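Local atomic coordinates of oxidoreductase, zinc-binding dehydrogenase family (Myxococcus xanthus, PDB entry 5K1S), a protein that acts as a zinc-binding medium-chain reductase in an alternative de novo route to isovaleryl coenzyme A. Residues Val61-Gly66 against Ala75-Glu80; Leu68-Val73 against Thr125-Phe130; Leu32-Met37 against Val334-Ala339; Pro93-Gly98 against Ala144-Leu149; His343-Asn348 against Gly353-Val358. All blocks are in the same frame, centred on the assembly; numbering follows the deposited sequence.

Contact 1 of 5, residues Val61-Gly66 against Ala75-Glu80. With ZN (zinc ion), chain F.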
# COMPACT_ATOMS: atom_id res chain seq x y z
N VAL A 61 -18.26 18.79 10.30
CA VAL A 61 -19.56 18.79 9.62
C VAL A 61 -20.19 17.40 9.72
O VAL A 61 -21.34 17.25 10.14
CB VAL A 61 -19.41 19.23 8.16
CG1 VAL A 61 -20.74 19.13 7.42
CG2 VAL A 61 -18.87 20.66 8.09
N ILE A 62 -19.44 16.38 9.32
CA ILE A 62 -19.94 15.01 9.39
C ILE A 62 -20.38 14.69 10.82
O ILE A 62 -21.45 14.13 11.05
CB ILE A 62 -18.87 14.02 8.90
CG1 ILE A 62 -18.39 14.39 7.49
CG2 ILE A 62 -19.41 12.60 8.90
CD1 ILE A 62 -17.17 13.63 7.03
N ASN A 63 -19.55 15.07 11.79
CA ASN A 63 -19.88 14.85 13.19
C ASN A 63 -21.20 15.52 13.55
O ASN A 63 -22.07 14.92 14.20
CB ASN A 63 -18.75 15.38 14.07
CG ASN A 63 -18.87 14.95 15.52
OD1 ASN A 63 -19.64 14.04 15.86
ND2 ASN A 63 -18.11 15.60 16.39
N ARG A 64 -21.39 16.77 13.11
CA ARG A 64 -22.60 17.51 13.46
C ARG A 64 -23.85 16.82 12.93
O ARG A 64 -24.91 16.91 13.56
CB ARG A 64 -22.52 18.93 12.91
CG ARG A 64 -23.80 19.72 13.10
CD ARG A 64 -23.70 21.14 12.58
NE ARG A 64 -23.24 21.20 11.19
CZ ARG A 64 -23.96 20.82 10.14
NH1 ARG A 64 -25.17 20.32 10.30
NH2 ARG A 64 -23.45 20.93 8.92
N ARG A 65 -23.76 16.14 11.79
CA ARG A 65 -24.91 15.49 11.19
C ARG A 65 -25.29 14.18 11.87
O ARG A 65 -26.28 13.56 11.46
CB ARG A 65 -24.65 15.23 9.70
CG ARG A 65 -24.62 16.49 8.85
CD ARG A 65 -24.24 16.18 7.41
NE ARG A 65 -24.14 17.39 6.60
CZ ARG A 65 -23.49 17.47 5.45
NH1 ARG A 65 -22.87 16.41 4.95
NH2 ARG A 65 -23.45 18.62 4.79
N GLY A 66 -24.54 13.75 12.88
CA GLY A 66 -24.79 12.47 13.51
C GLY A 66 -24.16 11.29 12.81
O GLY A 66 -24.45 10.14 13.18
N ALA A 75 -23.19 17.78 22.77
CA ALA A 75 -21.81 17.55 22.37
C ALA A 75 -21.12 18.87 22.06
O ALA A 75 -21.71 19.77 21.46
CB ALA A 75 -21.74 16.64 21.14
N ILE A 76 -19.86 18.97 22.48
CA ILE A 76 -18.97 20.06 22.10
C ILE A 76 -18.03 19.51 21.04
O ILE A 76 -17.21 18.62 21.32
CB ILE A 76 -18.19 20.60 23.31
CG1 ILE A 76 -19.16 21.19 24.34
CG2 ILE A 76 -17.17 21.65 22.87
CD1 ILE A 76 -18.51 21.53 25.67
N LEU A 77 -18.15 20.02 19.82
CA LEU A 77 -17.39 19.49 18.70
C LEU A 77 -16.03 20.18 18.59
O LEU A 77 -15.74 21.16 19.27
CB LEU A 77 -18.18 19.67 17.39
CG LEU A 77 -19.67 19.32 17.45
CD1 LEU A 77 -20.26 19.34 16.04
CD2 LEU A 77 -19.92 17.98 18.12
N GLY A 78 -15.19 19.64 17.71
CA GLY A 78 -13.91 20.25 17.40
C GLY A 78 -12.73 19.44 17.89
O GLY A 78 -12.64 19.10 19.07
N HIS A 79 -11.80 19.14 16.98
CA HIS A 79 -10.60 18.38 17.31
C HIS A 79 -9.31 19.13 16.99
O HIS A 79 -8.23 18.56 17.15
CB HIS A 79 -10.61 17.03 16.58
CG HIS A 79 -10.53 17.15 15.09
ND1 HIS A 79 -11.58 16.81 14.26
CD2 HIS A 79 -9.52 17.55 14.28
CE1 HIS A 79 -11.22 17.00 13.01
NE2 HIS A 79 -9.98 17.46 12.99
N GLU A 80 -9.40 20.38 16.53
CA GLU A 80 -8.25 21.11 16.03
C GLU A 80 -8.01 22.35 16.88
O GLU A 80 -8.01 23.47 16.38
CB GLU A 80 -8.48 21.48 14.56
CG GLU A 80 -7.24 21.41 13.68
CD GLU A 80 -7.56 21.61 12.21
OE1 GLU A 80 -8.76 21.72 11.88
OE2 GLU A 80 -6.63 21.65 11.39
ZN ZN F . -9.58 17.24 11.03
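N63 holds its CG anti to the backbone N (chi1 -169°), which carries the carboxamide off the helix and against L77, while L77, with CG anti to its own carbonyl carbon (chi1 -44°), sends its forked end back. The two methyls of the leucine then divide the work. CD2 lies 3.5 Å from ND2 of N63, and CD1 rests 3.9 Å from CB of R64, at the root of that side chain. This is van der Waals contact, and it is buried. The amide of N63 spends its polar atoms on other partners: OD1 pairs with T71 OG1, and ND2 donates to the carbonyl of G131, so both ends of the group are held and its rotation is fixed beside the leucine. R64 bends at chi3 and takes its guanidinium away from L77, toward E347, a salt-bridge partner modelled implausibly close and so doubtful in detail, and to a hydrogen bond from NE to H343 ND1. Just beyond, the helix stops in a Schellman motif: G66 takes a positive phi of 84°, and its N bonds to N63 O at 3.0 Å. On the other segment the chain runs from L77 through G78 to H79, whose NE2 binds the zinc ion at 2.0 Å together with C57 and C166. A Cys-His-Cys site of this kind, in a GroES-like domain, is consistent with the active-site zinc of the medium-chain dehydrogenases.

Contact 2 of 5, residues Leu68-Val73 against Thr125-Phe130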
# COMPACT_ATOMS: atom_id res chain seq x y z
N LEU A 68 -21.08 10.34 12.86
CA LEU A 68 -20.03 9.71 13.64
C LEU A 68 -20.69 8.92 14.76
O LEU A 68 -21.25 9.53 15.69
CB LEU A 68 -19.05 10.74 14.21
CG LEU A 68 -17.89 11.14 13.30
CD1 LEU A 68 -16.92 9.98 13.10
CD2 LEU A 68 -18.39 11.63 11.96
N PRO A 69 -20.66 7.58 14.74
CA PRO A 69 -21.54 6.83 15.65
C PRO A 69 -21.28 7.08 17.13
O PRO A 69 -22.22 7.06 17.92
CB PRO A 69 -21.25 5.36 15.28
CG PRO A 69 -20.63 5.41 13.93
CD PRO A 69 -19.87 6.69 13.88
N ARG A 70 -20.03 7.33 17.52
CA ARG A 70 -19.70 7.42 18.94
C ARG A 70 -19.93 8.81 19.53
O ARG A 70 -19.75 8.99 20.73
CB ARG A 70 -18.25 7.00 19.16
CG ARG A 70 -18.02 5.51 18.91
CD ARG A 70 -16.74 5.01 19.55
NE ARG A 70 -15.55 5.60 18.94
CZ ARG A 70 -14.92 5.10 17.88
NH1 ARG A 70 -13.85 5.71 17.41
NH2 ARG A 70 -15.37 4.00 17.28
N THR A 71 -20.33 9.79 18.72
CA THR A 71 -20.69 11.09 19.25
C THR A 71 -22.10 11.04 19.84
O THR A 71 -22.97 10.30 19.36
CB THR A 71 -20.62 12.17 18.17
OG1 THR A 71 -19.40 12.03 17.43
CG2 THR A 71 -20.67 13.56 18.79
N SER A 72 -22.32 11.82 20.90
CA SER A 72 -23.58 11.78 21.63
C SER A 72 -23.95 13.17 22.11
O SER A 72 -23.15 13.85 22.76
CB SER A 72 -23.47 10.82 22.83
OG SER A 72 -24.72 10.69 23.48
N VAL A 73 -25.17 13.60 21.78
CA VAL A 73 -25.67 14.91 22.19
C VAL A 73 -26.10 14.88 23.66
O VAL A 73 -26.61 13.87 24.14
CB VAL A 73 -26.84 15.37 21.30
CG1 VAL A 73 -26.39 15.54 19.86
CG2 VAL A 73 -28.01 14.39 21.38
N THR A 125 -7.16 0.21 21.31
CA THR A 125 -7.55 0.22 22.71
C THR A 125 -8.00 1.60 23.17
O THR A 125 -8.79 1.70 24.12
CB THR A 125 -6.38 -0.26 23.59
OG1 THR A 125 -5.28 0.64 23.46
CG2 THR A 125 -5.95 -1.66 23.17
N ASP A 126 -7.51 2.67 22.54
CA ASP A 126 -7.95 4.03 22.84
C ASP A 126 -8.10 4.77 21.51
O ASP A 126 -7.10 5.25 20.95
CB ASP A 126 -6.97 4.74 23.77
CG ASP A 126 -7.48 6.10 24.22
OD1 ASP A 126 -8.48 6.59 23.64
OD2 ASP A 126 -6.89 6.68 25.15
N ASN A 127 -9.33 4.86 21.02
CA ASN A 127 -9.62 5.55 19.77
C ASN A 127 -10.50 6.78 19.98
O ASN A 127 -11.21 7.20 19.06
CB ASN A 127 -10.29 4.59 18.78
CG ASN A 127 -11.53 3.94 19.34
OD1 ASN A 127 -12.02 4.32 20.41
ND2 ASN A 127 -12.06 2.95 18.63
N ARG A 128 -10.47 7.36 21.18
CA ARG A 128 -11.28 8.53 21.47
C ARG A 128 -10.83 9.73 20.64
O ARG A 128 -9.63 10.02 20.55
CB ARG A 128 -11.22 8.86 22.96
CG ARG A 128 -12.01 7.91 23.83
CD ARG A 128 -11.25 7.54 25.09
NE ARG A 128 -10.70 8.72 25.76
CZ ARG A 128 -9.78 8.68 26.72
NH1 ARG A 128 -9.29 7.51 27.12
NH2 ARG A 128 -9.34 9.80 27.27
N PHE A 129 -11.79 10.42 20.04
CA PHE A 129 -11.54 11.62 19.26
C PHE A 129 -11.93 12.85 20.06
O PHE A 129 -12.85 12.82 20.88
CB PHE A 129 -12.34 11.59 17.95
CG PHE A 129 -11.64 10.90 16.82
CD1 PHE A 129 -11.59 9.52 16.75
CD2 PHE A 129 -11.05 11.63 15.80
CE1 PHE A 129 -10.95 8.88 15.70
CE2 PHE A 129 -10.42 11.00 14.74
CZ PHE A 129 -10.37 9.63 14.69
N PHE A 130 -11.21 13.95 19.82
CA PHE A 130 -11.62 15.23 20.36
C PHE A 130 -12.84 15.73 19.59
O PHE A 130 -12.90 15.67 18.36
CB PHE A 130 -10.48 16.25 20.27
CG PHE A 130 -9.38 16.01 21.26
CD1 PHE A 130 -8.32 15.17 20.95
CD2 PHE A 130 -9.41 16.62 22.50
CE1 PHE A 130 -7.31 14.95 21.86
CE2 PHE A 130 -8.40 16.39 23.42
CZ PHE A 130 -7.35 15.56 23.10
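R70 reaches from a type I turn, L68 to T71, over to the loop carrying N127, where an Asx turn shapes the chain within the GroES-like domain. Following that loop, D126 comes first and makes the turn: its OD1 accepts from R128 N at 3.3 Å, met nearly end-on along the C-O bond. Its OD2 sits 3.2 Å from R128 NH1, a salt bridge of charge alone, since the oxygen lies well out of the guanidinium plane. N127 follows and carries the contact. With its CG tucked between the backbone N and the carbonyl carbon (chi1 55°), it lays its amide flat over one face of the R70 guanidinium, the two planes only 8° apart and CG 3.5 Å from NH1. The carbonyl O of N127 adds a weak, bent hydrogen bond from the same NH1. With an alanine here the guanidinium would probably lose the flat group stacked on it and become freer to turn, though that weak bond could persist. The stronger hold on R70 is E133, which forms a salt bridge with NE. R128 points the other way, its backbone bonded to M107. F129 comes next, its side chain about 7 Å from a zinc ion at the nearest atoms. Its ring atom CD1 approaches the edge of the R70 guanidinium, near the plane, 4.5 Å from NH1.

Contact 3 of 5, residues Leu32-Met37 against Val334-Ala339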
# COMPACT_ATOMS: atom_id res chain seq x y z
N LEU A 32 -25.94 24.40 16.04
CA LEU A 32 -24.85 24.85 16.89
C LEU A 32 -25.23 26.17 17.54
O LEU A 32 -25.57 27.13 16.84
CB LEU A 32 -23.57 25.00 16.07
CG LEU A 32 -23.04 23.73 15.39
CD1 LEU A 32 -21.93 24.08 14.41
CD2 LEU A 32 -22.54 22.72 16.41
N LYS A 33 -25.18 26.23 18.87
CA LYS A 33 -25.60 27.42 19.60
C LYS A 33 -24.71 27.63 20.81
O LYS A 33 -24.46 26.69 21.58
CB LYS A 33 -27.07 27.29 20.05
N MET A 34 -24.23 28.86 20.98
CA MET A 34 -23.43 29.20 22.15
C MET A 34 -24.28 29.08 23.41
O MET A 34 -25.41 29.58 23.47
CB MET A 34 -22.88 30.62 22.02
CG MET A 34 -22.04 31.10 23.21
SD MET A 34 -20.31 30.61 23.11
CE MET A 34 -19.70 31.76 21.88
N GLU A 35 -23.73 28.43 24.43
CA GLU A 35 -24.40 28.28 25.71
C GLU A 35 -23.39 28.50 26.83
O GLU A 35 -22.19 28.63 26.60
CB GLU A 35 -25.05 26.90 25.85
CG GLU A 35 -26.10 26.60 24.79
CD GLU A 35 -26.69 25.21 24.93
OE1 GLU A 35 -26.36 24.52 25.93
OE2 GLU A 35 -27.47 24.80 24.05
N THR A 36 -23.90 28.53 28.06
CA THR A 36 -23.08 28.61 29.26
C THR A 36 -23.03 27.21 29.87
O THR A 36 -24.05 26.68 30.31
CB THR A 36 -23.63 29.62 30.26
OG1 THR A 36 -23.70 30.91 29.65
CG2 THR A 36 -22.75 29.70 31.50
N MET A 37 -21.84 26.61 29.88
CA MET A 37 -21.63 25.27 30.39
C MET A 37 -20.71 25.31 31.60
O MET A 37 -19.97 26.28 31.79
CB MET A 37 -21.01 24.37 29.32
CG MET A 37 -21.80 24.30 28.01
SD MET A 37 -23.37 23.42 28.16
CE MET A 37 -22.81 21.74 28.40
N VAL A 334 -13.04 33.54 12.73
CA VAL A 334 -14.46 33.75 12.99
C VAL A 334 -14.73 33.65 14.48
O VAL A 334 -14.20 32.75 15.14
CB VAL A 334 -15.31 32.75 12.20
CG1 VAL A 334 -16.80 32.98 12.45
CG2 VAL A 334 -15.01 32.84 10.71
N PRO A 335 -15.55 34.53 15.06
CA PRO A 335 -15.94 34.34 16.46
C PRO A 335 -16.59 32.99 16.68
O PRO A 335 -17.27 32.44 15.80
CB PRO A 335 -16.93 35.49 16.72
CG PRO A 335 -17.24 36.07 15.38
CD PRO A 335 -16.06 35.79 14.52
N LEU A 336 -16.38 32.44 17.88
CA LEU A 336 -16.90 31.11 18.19
C LEU A 336 -18.42 31.06 18.04
O LEU A 336 -18.97 30.07 17.54
CB LEU A 336 -16.49 30.72 19.61
CG LEU A 336 -17.04 29.40 20.15
CD1 LEU A 336 -16.58 28.23 19.29
CD2 LEU A 336 -16.64 29.20 21.60
N ALA A 337 -19.11 32.13 18.45
CA ALA A 337 -20.57 32.13 18.42
C ALA A 337 -21.12 31.94 17.01
O ALA A 337 -22.29 31.57 16.86
CB ALA A 337 -21.10 33.44 19.01
N GLU A 338 -20.31 32.20 15.98
CA GLU A 338 -20.73 32.04 14.59
C GLU A 338 -20.28 30.70 14.01
O GLU A 338 -19.95 30.63 12.82
CB GLU A 338 -20.21 33.20 13.75
CG GLU A 338 -20.78 34.55 14.16
CD GLU A 338 -20.23 35.69 13.32
OE1 GLU A 338 -19.56 35.41 12.30
OE2 GLU A 338 -20.48 36.86 13.68
N ALA A 339 -20.25 29.65 14.82
CA ALA A 339 -19.85 28.34 14.32
C ALA A 339 -20.78 27.86 13.22
O ALA A 339 -20.33 27.29 12.22
CB ALA A 339 -19.81 27.33 15.47
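L32 and A339 form the buried half of this contact, M34 and A337 the half that faces solvent. On the inner side CD1 of L32 meets the CB of A339 at 4.0 Å, a methyl-to-methyl touch onto the first residue of helix 339-347. It is well enclosed: L32 also packs on V21 and L77, and A339 lies against L357. L336 is buried as well, among Y138, L357 and P359, and its CG is the inner neighbour of the M34 methyl, 4.0 Å from CE. The two elements joined here are the second strand of the antiparallel hairpin 17-23/32-38 and the corner of a beta-alpha-beta unit, where strand 330-335 gives way to helix 339-347. A short 3-10 turn makes that corner, with E338 N bonded to P335 O at 3.1 Å, and E338 occupies the N-cap position of the helix. On the solvent side a single side chain, that of M34, makes the contact. M34 starts extended, its CG anti to the backbone N (chi1 179°), then bends at chi2 and again at chi3, which brings CE over the turn. There the methyl lies 3.5 Å from A337 N and 3.6 Å from A337 CB, so it touches backbone and side chain alike. A337 itself is exposed, and M34 only partly covered.

Contact 4 of 5, residues Pro93-Gly98 against Ala144-Leu149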
# COMPACT_ATOMS: atom_id res chain seq x y z
N PRO A 93 4.11 15.20 34.28
CA PRO A 93 5.49 15.68 34.51
C PRO A 93 5.99 16.63 33.43
O PRO A 93 6.70 17.59 33.75
CB PRO A 93 6.31 14.38 34.55
CG PRO A 93 5.48 13.38 33.82
CD PRO A 93 4.06 13.74 34.11
N GLY A 94 5.64 16.39 32.17
CA GLY A 94 6.10 17.23 31.09
C GLY A 94 5.28 18.46 30.83
O GLY A 94 5.62 19.23 29.93
N TRP A 95 4.21 18.69 31.59
CA TRP A 95 3.29 19.78 31.33
C TRP A 95 3.08 20.59 32.60
O TRP A 95 2.79 20.04 33.66
CB TRP A 95 1.95 19.25 30.82
CG TRP A 95 2.06 18.62 29.47
CD1 TRP A 95 2.22 17.30 29.19
CD2 TRP A 95 2.05 19.30 28.21
NE1 TRP A 95 2.29 17.10 27.83
CE2 TRP A 95 2.20 18.32 27.20
CE3 TRP A 95 1.93 20.64 27.83
CZ2 TRP A 95 2.22 18.64 25.85
CZ3 TRP A 95 1.96 20.95 26.48
CH2 TRP A 95 2.10 19.95 25.51
N LYS A 96 3.24 21.91 32.47
CA LYS A 96 3.01 22.84 33.56
C LYS A 96 2.12 23.97 33.06
O LYS A 96 1.96 24.18 31.86
CB LYS A 96 4.33 23.42 34.10
CG LYS A 96 5.15 24.17 33.06
CD LYS A 96 6.42 24.75 33.67
CE LYS A 96 7.20 25.58 32.65
NZ LYS A 96 7.64 24.77 31.48
N THR A 97 1.52 24.69 34.01
CA THR A 97 0.70 25.84 33.65
C THR A 97 1.51 26.82 32.82
O THR A 97 2.70 27.04 33.06
CB THR A 97 0.18 26.54 34.91
OG1 THR A 97 1.28 26.96 35.73
CG2 THR A 97 -0.72 25.60 35.71
N GLY A 98 0.86 27.42 31.82
CA GLY A 98 1.51 28.34 30.92
C GLY A 98 2.02 27.73 29.63
O GLY A 98 2.34 28.48 28.70
N ALA A 144 -7.69 17.69 28.29
CA ALA A 144 -6.96 16.92 27.30
C ALA A 144 -5.95 16.01 27.98
O ALA A 144 -5.10 16.49 28.74
CB ALA A 144 -6.24 17.85 26.32
N PRO A 145 -6.00 14.69 27.75
CA PRO A 145 -4.91 13.84 28.22
C PRO A 145 -3.59 14.29 27.60
O PRO A 145 -3.53 14.66 26.43
CB PRO A 145 -5.31 12.44 27.73
CG PRO A 145 -6.78 12.52 27.49
CD PRO A 145 -7.05 13.92 27.06
N VAL A 146 -2.53 14.29 28.41
CA VAL A 146 -1.25 14.77 27.92
C VAL A 146 -0.83 13.99 26.68
O VAL A 146 -0.10 14.52 25.82
CB VAL A 146 -0.18 14.69 29.03
CG1 VAL A 146 -0.54 15.63 30.17
CG2 VAL A 146 -0.01 13.26 29.53
N GLY A 147 -1.29 12.75 26.54
CA GLY A 147 -0.93 11.93 25.40
C GLY A 147 -1.48 12.43 24.07
O GLY A 147 -1.01 11.97 23.02
N GLY A 148 -2.43 13.36 24.09
CA GLY A 148 -3.01 13.87 22.87
C GLY A 148 -2.71 15.33 22.60
O GLY A 148 -3.47 16.00 21.88
N LEU A 149 -1.60 15.84 23.14
CA LEU A 149 -1.24 17.25 23.01
C LEU A 149 0.07 17.39 22.26
O LEU A 149 0.99 16.58 22.42
CB LEU A 149 -1.11 17.91 24.39
CG LEU A 149 -2.39 18.10 25.21
CD1 LEU A 149 -2.07 18.79 26.52
CD2 LEU A 149 -3.44 18.89 24.43
O HOH W 1 2.96 14.09 27.22
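W95, in the loop before strand 100-103, comes within 7.6 Å of V146, CA to CA, where strand 141-145 ends in a short 3-10 turn closed by G148 N bonding to P145 O at 2.9 Å. W95 places its CG anti to the carbonyl carbon (chi1 -67°), and the indole extends across the turn. Its five-membered ring meets V146 first, the side chains sliding past each other in opposite directions, with CG1 3.4 Å from CD1. The six-membered ring belongs to L149. Methyl CD1 of L149 stands over its centre, 4.2 Å from the centroid and 6° off the normal, a CH-pi contact, while CB lies 3.7 Å from CZ2. A water lies in the ring plane and accepts from NE1 at 3.1 Å; it gives a weak bond in turn to V146 O. R151 makes a cation-pi contact with the same indole, and V47 of strand 46-56 and A101 of strand 100-103 pack on it. Replacing W95 by an alanine is likely to leave the L149 methyl and R151 without their aromatic partner and the water without its indole donor. The chemistry is therefore mixed: one face of the six-membered ring takes a leucine methyl and the five-membered ring meets a valine, consistent with a loop held mainly by apolar packing, with a water on NE1 that adds a weak link to V146 O.

Contact 5 of 5, residues His343-Asn348 against Gly353-Val358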
# COMPACT_ATOMS: atom_id res chain seq x y z
N HIS A 343 -19.69 26.46 9.41
CA HIS A 343 -20.02 25.20 8.75
C HIS A 343 -20.74 25.45 7.43
O HIS A 343 -20.44 24.79 6.42
CB HIS A 343 -20.89 24.34 9.66
CG HIS A 343 -20.13 23.71 10.78
ND1 HIS A 343 -20.47 22.50 11.33
CD2 HIS A 343 -19.04 24.14 11.46
CE1 HIS A 343 -19.62 22.20 12.30
NE2 HIS A 343 -18.74 23.19 12.40
N PHE A 344 -21.70 26.37 7.41
CA PHE A 344 -22.40 26.69 6.17
C PHE A 344 -21.41 27.07 5.08
O PHE A 344 -21.47 26.56 3.96
CB PHE A 344 -23.41 27.81 6.41
CG PHE A 344 -24.34 28.04 5.25
CD1 PHE A 344 -23.95 28.82 4.18
CD2 PHE A 344 -25.60 27.47 5.24
CE1 PHE A 344 -24.80 29.03 3.11
CE2 PHE A 344 -26.46 27.68 4.17
CZ PHE A 344 -26.06 28.46 3.11
N ARG A 345 -20.48 27.97 5.39
CA ARG A 345 -19.43 28.33 4.44
C ARG A 345 -18.67 27.09 3.99
O ARG A 345 -18.46 26.87 2.79
CB ARG A 345 -18.47 29.34 5.06
CG ARG A 345 -19.05 30.73 5.26
CD ARG A 345 -17.99 31.68 5.82
NE ARG A 345 -16.82 31.77 4.96
CZ ARG A 345 -15.70 32.42 5.27
NH1 ARG A 345 -15.60 33.05 6.43
NH2 ARG A 345 -14.69 32.45 4.42
N LEU A 346 -18.25 26.26 4.94
CA LEU A 346 -17.43 25.10 4.61
C LEU A 346 -18.22 24.08 3.80
O LEU A 346 -17.67 23.47 2.87
CB LEU A 346 -16.88 24.47 5.89
CG LEU A 346 -15.92 23.30 5.73
CD1 LEU A 346 -14.71 23.68 4.89
CD2 LEU A 346 -15.47 22.80 7.10
N GLU A 347 -19.49 23.88 4.12
CA GLU A 347 -20.30 22.90 3.40
C GLU A 347 -20.44 23.29 1.93
O GLU A 347 -20.22 22.47 1.03
CB GLU A 347 -21.69 22.78 4.04
CG GLU A 347 -21.72 21.97 5.32
CD GLU A 347 -23.10 21.92 5.93
OE1 GLU A 347 -23.88 22.89 5.74
OE2 GLU A 347 -23.42 20.92 6.59
N ASN A 348 -20.80 24.54 1.67
CA ASN A 348 -21.10 25.01 0.32
C ASN A 348 -19.86 25.41 -0.47
O ASN A 348 -19.98 26.11 -1.48
CB ASN A 348 -22.09 26.17 0.38
CG ASN A 348 -23.41 25.78 1.03
OD1 ASN A 348 -23.74 26.24 2.12
ND2 ASN A 348 -24.16 24.92 0.35
N GLY A 353 -9.36 27.79 1.87
CA GLY A 353 -8.42 27.93 2.96
C GLY A 353 -8.98 27.29 4.21
O GLY A 353 -9.88 26.46 4.14
N ARG A 354 -8.43 27.68 5.35
CA ARG A 354 -8.82 27.12 6.64
C ARG A 354 -9.56 28.16 7.46
O ARG A 354 -9.14 29.32 7.54
CB ARG A 354 -7.59 26.62 7.40
CG ARG A 354 -7.21 25.17 7.09
CD ARG A 354 -8.22 24.19 7.67
NE ARG A 354 -7.93 22.80 7.33
CZ ARG A 354 -8.40 22.17 6.26
NH1 ARG A 354 -9.21 22.78 5.41
NH2 ARG A 354 -8.07 20.90 6.05
N LEU A 355 -10.67 27.74 8.07
CA LEU A 355 -11.44 28.58 8.96
C LEU A 355 -11.06 28.28 10.41
O LEU A 355 -10.67 27.16 10.74
CB LEU A 355 -12.94 28.36 8.77
CG LEU A 355 -13.48 28.69 7.37
CD1 LEU A 355 -14.92 28.22 7.23
CD2 LEU A 355 -13.38 30.19 7.10
N VAL A 356 -11.18 29.29 11.26
CA VAL A 356 -10.79 29.18 12.66
C VAL A 356 -11.86 29.84 13.52
O VAL A 356 -12.32 30.94 13.21
CB VAL A 356 -9.42 29.84 12.92
CG1 VAL A 356 -9.05 29.76 14.39
CG2 VAL A 356 -8.34 29.19 12.06
N LEU A 357 -12.25 29.15 14.59
CA LEU A 357 -13.17 29.71 15.58
C LEU A 357 -12.37 30.22 16.77
O LEU A 357 -11.55 29.49 17.34
CB LEU A 357 -14.18 28.65 16.04
CG LEU A 357 -15.17 28.17 14.98
CD1 LEU A 357 -16.02 27.03 15.52
CD2 LEU A 357 -16.06 29.31 14.49
N VAL A 358 -12.61 31.48 17.14
CA VAL A 358 -11.90 32.14 18.23
C VAL A 358 -12.89 32.29 19.38
O VAL A 358 -13.84 33.08 19.28
CB VAL A 358 -11.34 33.50 17.79
CG1 VAL A 358 -10.56 34.14 18.93
CG2 VAL A 358 -10.47 33.34 16.56
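R345 lays its guanidinium against L355: methyl CD2 sits over one face, 3.5 Å above the plane and offset toward the rim. It is 3.7 Å from each of CZ, NH1 and NH2, and farther from NE. The other methyl of the leucine, CD1, looks to the helix body and lies 4.4 Å from CB of L346, a looser apolar touch. The arginine gets there by a bend at chi3 (58°), which folds the end of an otherwise extended chain over the leucine. R345 also packs along T331 and D332 of strand 330-335, L346 presses on Y58 and V56, and L355 is fixed from behind by its strand, its backbone bonded to V56. Farther out, H343 NE2 bonds to the hydroxyl of Y138 and E347 forms a salt bridge with R65, so the helix is tied to its surroundings along another flank. Helix 339-347 connects the parallel neighbouring strands 330-335 and 354-358, a beta-alpha-beta crossover, and this contact packs it against the second of them; the L346 side chain is about 6 Å from that of the zinc ligand C57. A methyl over a guanidinium face takes none of its N-H groups: the apolar methyl lies against the flat face, so the in-plane N-H groups are not used up by this contact.

From the N terminus, the hairpin strand 32-37 opens contact 3, which closes only at 334-339; contacts 1, 2 and 4 all nest inside that long loop. Contact 1 opens at 61-66 and closes at 75-80, but 68-73 has meanwhile opened contact 2, so these two cross, and they touch directly. Contact 2 closes at 125-130 after 93-98 has opened contact 4, which ends at 144-149: a second crossing, with F130 packed on A144. The three thus interlock the loops of the GroES-like domain. Contact 5 follows contact 3 in series, and the backbone of V334 pairs with V356 and V358, so the two meet in the beta-alpha-beta unit, whose strand 354-358 pairs with strand 46-56.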